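Long-range contact in acetylxylan esterase (Geobacillus stearothermophilus, PDB 5BN1), which removes acetyl groups from the xylose backbone units of xylan and xylo-oligosaccharides as a serine esterase of the GDSL family, working as a ring-shaped octamer: residues A[168-179]-A[202-211]. The protein carries 1 engineered substitution. Residues are numbered along the deposited sequence; the frame is centred on the assembly and turned at random.
Sequences LFVDTQAAFNEV and ILARAFLREI
E210 reaches from helix 202-211 to the edge of strand 168-170, where its OE2 accepts a hydrogen bond from F169 N at 2.9 Å. The bond is nearly straight (N-H...O 169°), but the donor stands well above the carboxylate plane. CG lies anti to the backbone N (chi1 -179°), which sends the chain toward the strand, and a bend at chi2 brings the carboxylate against F169 N and also close to F169 O, an acceptor like the carboxylate oxygens and not bonded to them. On the way, CB passes V170 CG2 at 3.8 Å, while OE2 also rests 3.5 Å from L168 CD2. Cutting E210 back to an alanine removes the carboxylate, which is likely to leave F169 N without this acceptor and the L168 side chain less covered.

Further along, V170 CG1 meets A206 CB at 3.6 Å, and A175 CB sits against A206 CB and I202 CG2. Methyl CG2 of I202 also lies over one face of the F176 ring, almost on the normal through its centroid, a CH-pi contact; I202 CD1 meets V179 CG2 tip to tip at 3.7 Å. L203 CD2 touches T172 CG2 at 3.6 Å and also comes obliquely to the F176 ring at CE2.

Strand 168-170 is the last of five in this chain's parallel sheet, and the C-terminal helix packs nearly antiparallel to it (155°, axes 8.1 Å apart), in the alpha/beta/alpha sandwich of SGNH hydrolases. The loop joining the segments carries the presumed charge-relay residues D191 and H194.

Behind this layer, strand 168-170 is bonded to strand 130-134, and T172 OG1 is tied to T135 O. At the strand-to-helix turn D171 acts as N-cap, its OD1 accepting from A174 N at 3.0 Å. F137 meets the F176 ring, and A47 of a neighbouring subunit packs on V179 and I202.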
# COMPACT_ATOMS: atom_id res chain seq x y z
N LEU A 168 -42.27 -16.24 -6.62
CA LEU A 168 -42.16 -15.28 -7.68
C LEU A 168 -40.91 -15.70 -8.54
O LEU A 168 -40.08 -16.45 -8.11
CB LEU A 168 -41.92 -13.86 -7.10
CG LEU A 168 -43.10 -13.27 -6.29
CD1 LEU A 168 -42.75 -11.87 -5.75
CD2 LEU A 168 -44.28 -13.24 -7.19
N PHE A 169 -40.88 -15.19 -9.72
CA PHE A 169 -39.97 -15.69 -10.77
C PHE A 169 -39.50 -14.60 -11.68
O PHE A 169 -40.30 -13.84 -12.29
CB PHE A 169 -40.66 -16.78 -11.60
CG PHE A 169 -39.88 -17.24 -12.80
CD1 PHE A 169 -38.70 -17.95 -12.56
CD2 PHE A 169 -40.18 -16.91 -14.06
CE1 PHE A 169 -37.96 -18.35 -13.66
CE2 PHE A 169 -39.44 -17.31 -15.21
CZ PHE A 169 -38.27 -18.06 -14.95
N VAL A 170 -38.14 -14.44 -11.82
CA VAL A 170 -37.60 -13.51 -12.75
C VAL A 170 -36.75 -14.24 -13.78
O VAL A 170 -35.73 -14.86 -13.41
CB VAL A 170 -36.68 -12.51 -11.96
CG1 VAL A 170 -36.14 -11.44 -12.95
CG2 VAL A 170 -37.40 -11.90 -10.80
N ASP A 171 -37.10 -14.08 -15.02
CA ASP A 171 -36.40 -14.65 -16.14
C ASP A 171 -35.32 -13.60 -16.59
O ASP A 171 -35.58 -12.76 -17.43
CB ASP A 171 -37.29 -15.03 -17.28
CG ASP A 171 -36.60 -15.78 -18.33
OD1 ASP A 171 -35.28 -15.84 -18.41
OD2 ASP A 171 -37.25 -16.49 -19.20
N THR A 172 -34.14 -13.75 -16.01
CA THR A 172 -33.04 -12.75 -16.31
C THR A 172 -32.56 -12.99 -17.66
O THR A 172 -32.04 -12.12 -18.33
CB THR A 172 -31.95 -12.85 -15.24
OG1 THR A 172 -31.41 -14.17 -15.29
CG2 THR A 172 -32.44 -12.52 -13.89
N GLN A 173 -32.55 -14.23 -18.19
CA GLN A 173 -32.14 -14.47 -19.54
C GLN A 173 -32.99 -13.75 -20.53
O GLN A 173 -32.48 -13.18 -21.43
CB GLN A 173 -32.12 -16.00 -19.91
CG GLN A 173 -31.45 -16.27 -21.21
CD GLN A 173 -29.98 -15.93 -21.21
OE1 GLN A 173 -29.50 -15.16 -22.16
NE2 GLN A 173 -29.29 -16.44 -20.32
N ALA A 174 -34.32 -13.83 -20.38
CA ALA A 174 -35.18 -13.15 -21.30
C ALA A 174 -34.93 -11.63 -21.26
O ALA A 174 -34.99 -11.04 -22.34
CB ALA A 174 -36.62 -13.37 -20.89
N ALA A 175 -34.57 -11.13 -20.09
CA ALA A 175 -34.30 -9.66 -19.94
C ALA A 175 -33.06 -9.31 -20.78
O ALA A 175 -33.05 -8.35 -21.57
CB ALA A 175 -34.15 -9.31 -18.52
N PHE A 176 -32.02 -10.15 -20.69
CA PHE A 176 -30.83 -9.90 -21.54
C PHE A 176 -31.09 -10.14 -23.02
O PHE A 176 -30.59 -9.49 -23.88
CB PHE A 176 -29.65 -10.69 -21.08
CG PHE A 176 -28.95 -10.11 -19.87
CD1 PHE A 176 -28.18 -8.92 -20.04
CD2 PHE A 176 -29.01 -10.68 -18.65
CE1 PHE A 176 -27.58 -8.40 -18.96
CE2 PHE A 176 -28.39 -10.16 -17.56
CZ PHE A 176 -27.71 -8.92 -17.72
N ASN A 177 -31.87 -11.20 -23.33
CA ASN A 177 -32.09 -11.52 -24.69
C ASN A 177 -32.70 -10.34 -25.47
O ASN A 177 -32.34 -10.18 -26.65
CB ASN A 177 -33.07 -12.70 -24.79
CG ASN A 177 -32.45 -14.03 -24.36
OD1 ASN A 177 -31.26 -14.13 -24.21
ND2 ASN A 177 -33.31 -15.03 -24.12
N GLU A 178 -33.58 -9.60 -24.80
CA GLU A 178 -34.20 -8.41 -25.51
C GLU A 178 -33.12 -7.39 -25.90
O GLU A 178 -33.06 -6.94 -27.04
CB GLU A 178 -35.20 -7.84 -24.62
CG GLU A 178 -35.83 -6.55 -25.21
CD GLU A 178 -36.68 -6.75 -26.49
OE1 GLU A 178 -37.18 -7.91 -26.84
OE2 GLU A 178 -36.81 -5.65 -27.14
N VAL A 179 -32.19 -7.17 -25.00
CA VAL A 179 -31.12 -6.18 -25.33
C VAL A 179 -30.14 -6.71 -26.39
O VAL A 179 -29.53 -5.98 -27.15
CB VAL A 179 -30.43 -5.74 -24.03
CG1 VAL A 179 -29.28 -4.79 -24.30
CG2 VAL A 179 -31.45 -5.06 -23.10
N ILE A 202 -30.45 -3.75 -16.20
CA ILE A 202 -31.34 -4.82 -16.83
C ILE A 202 -31.85 -5.73 -15.73
O ILE A 202 -33.06 -6.03 -15.66
CB ILE A 202 -30.60 -5.53 -17.95
CG1 ILE A 202 -30.37 -4.65 -19.16
CG2 ILE A 202 -31.37 -6.83 -18.35
CD1 ILE A 202 -29.32 -5.20 -20.11
N LEU A 203 -30.95 -6.22 -14.92
CA LEU A 203 -31.29 -7.10 -13.79
C LEU A 203 -32.22 -6.42 -12.83
O LEU A 203 -33.22 -6.99 -12.40
CB LEU A 203 -30.10 -7.65 -13.08
CG LEU A 203 -29.18 -8.59 -13.86
CD1 LEU A 203 -27.86 -8.80 -13.16
CD2 LEU A 203 -29.91 -9.94 -13.96
N ALA A 204 -31.89 -5.19 -12.39
CA ALA A 204 -32.75 -4.51 -11.40
C ALA A 204 -34.13 -4.30 -12.01
O ALA A 204 -35.17 -4.45 -11.29
CB ALA A 204 -32.14 -3.19 -11.03
N ARG A 205 -34.24 -3.90 -13.26
CA ARG A 205 -35.50 -3.65 -13.90
C ARG A 205 -36.34 -4.96 -13.95
O ARG A 205 -37.53 -4.92 -13.64
CB ARG A 205 -35.24 -3.15 -15.31
CG ARG A 205 -36.49 -2.93 -16.08
CD ARG A 205 -36.22 -2.48 -17.51
NE ARG A 205 -37.45 -2.10 -18.20
CZ ARG A 205 -37.67 -2.30 -19.49
NH1 ARG A 205 -36.76 -2.79 -20.26
NH2 ARG A 205 -38.85 -1.93 -20.03
N ALA A 206 -35.66 -6.06 -14.23
CA ALA A 206 -36.43 -7.37 -14.24
C ALA A 206 -36.88 -7.74 -12.89
O ALA A 206 -38.08 -8.24 -12.74
CB ALA A 206 -35.57 -8.42 -14.88
N PHE A 207 -36.10 -7.58 -11.85
CA PHE A 207 -36.48 -7.84 -10.46
C PHE A 207 -37.68 -6.98 -10.10
O PHE A 207 -38.70 -7.48 -9.54
CB PHE A 207 -35.34 -7.71 -9.54
CG PHE A 207 -35.71 -7.98 -8.13
CD1 PHE A 207 -36.21 -7.00 -7.30
CD2 PHE A 207 -35.54 -9.28 -7.62
CE1 PHE A 207 -36.57 -7.28 -6.00
CE2 PHE A 207 -35.90 -9.55 -6.32
CZ PHE A 207 -36.40 -8.54 -5.51
N LEU A 208 -37.52 -5.66 -10.31
CA LEU A 208 -38.56 -4.75 -9.93
C LEU A 208 -39.89 -5.04 -10.58
O LEU A 208 -40.97 -4.96 -9.89
CB LEU A 208 -38.08 -3.29 -10.20
CG LEU A 208 -37.01 -2.77 -9.24
CD1 LEU A 208 -36.34 -1.53 -9.77
CD2 LEU A 208 -37.52 -2.51 -7.83
N ARG A 209 -39.88 -5.40 -11.83
CA ARG A 209 -41.09 -5.71 -12.58
C ARG A 209 -41.83 -6.82 -11.84
O ARG A 209 -43.06 -6.77 -11.58
CB ARG A 209 -40.75 -6.05 -13.97
CG ARG A 209 -42.00 -6.45 -14.78
CD ARG A 209 -41.58 -7.09 -16.06
NE ARG A 209 -42.55 -7.18 -17.11
CZ ARG A 209 -42.37 -7.88 -18.24
NH1 ARG A 209 -41.22 -8.57 -18.47
NH2 ARG A 209 -43.33 -7.89 -19.18
N GLU A 210 -41.10 -7.87 -11.43
CA GLU A 210 -41.75 -9.04 -10.81
C GLU A 210 -42.31 -8.74 -9.42
O GLU A 210 -43.34 -9.38 -9.02
CB GLU A 210 -40.78 -10.20 -10.74
CG GLU A 210 -41.36 -11.48 -10.14
CD GLU A 210 -42.45 -12.14 -10.98
OE1 GLU A 210 -42.81 -11.69 -12.12
OE2 GLU A 210 -42.92 -13.24 -10.43
N ILE A 211 -41.77 -7.73 -8.71
CA ILE A 211 -42.33 -7.34 -7.43
C ILE A 211 -43.38 -6.22 -7.53
O ILE A 211 -43.81 -5.80 -6.44
CB ILE A 211 -41.32 -7.05 -6.33
CG1 ILE A 211 -40.40 -5.83 -6.69
CG2 ILE A 211 -40.46 -8.31 -5.99
CD1 ILE A 211 -39.71 -5.32 -5.49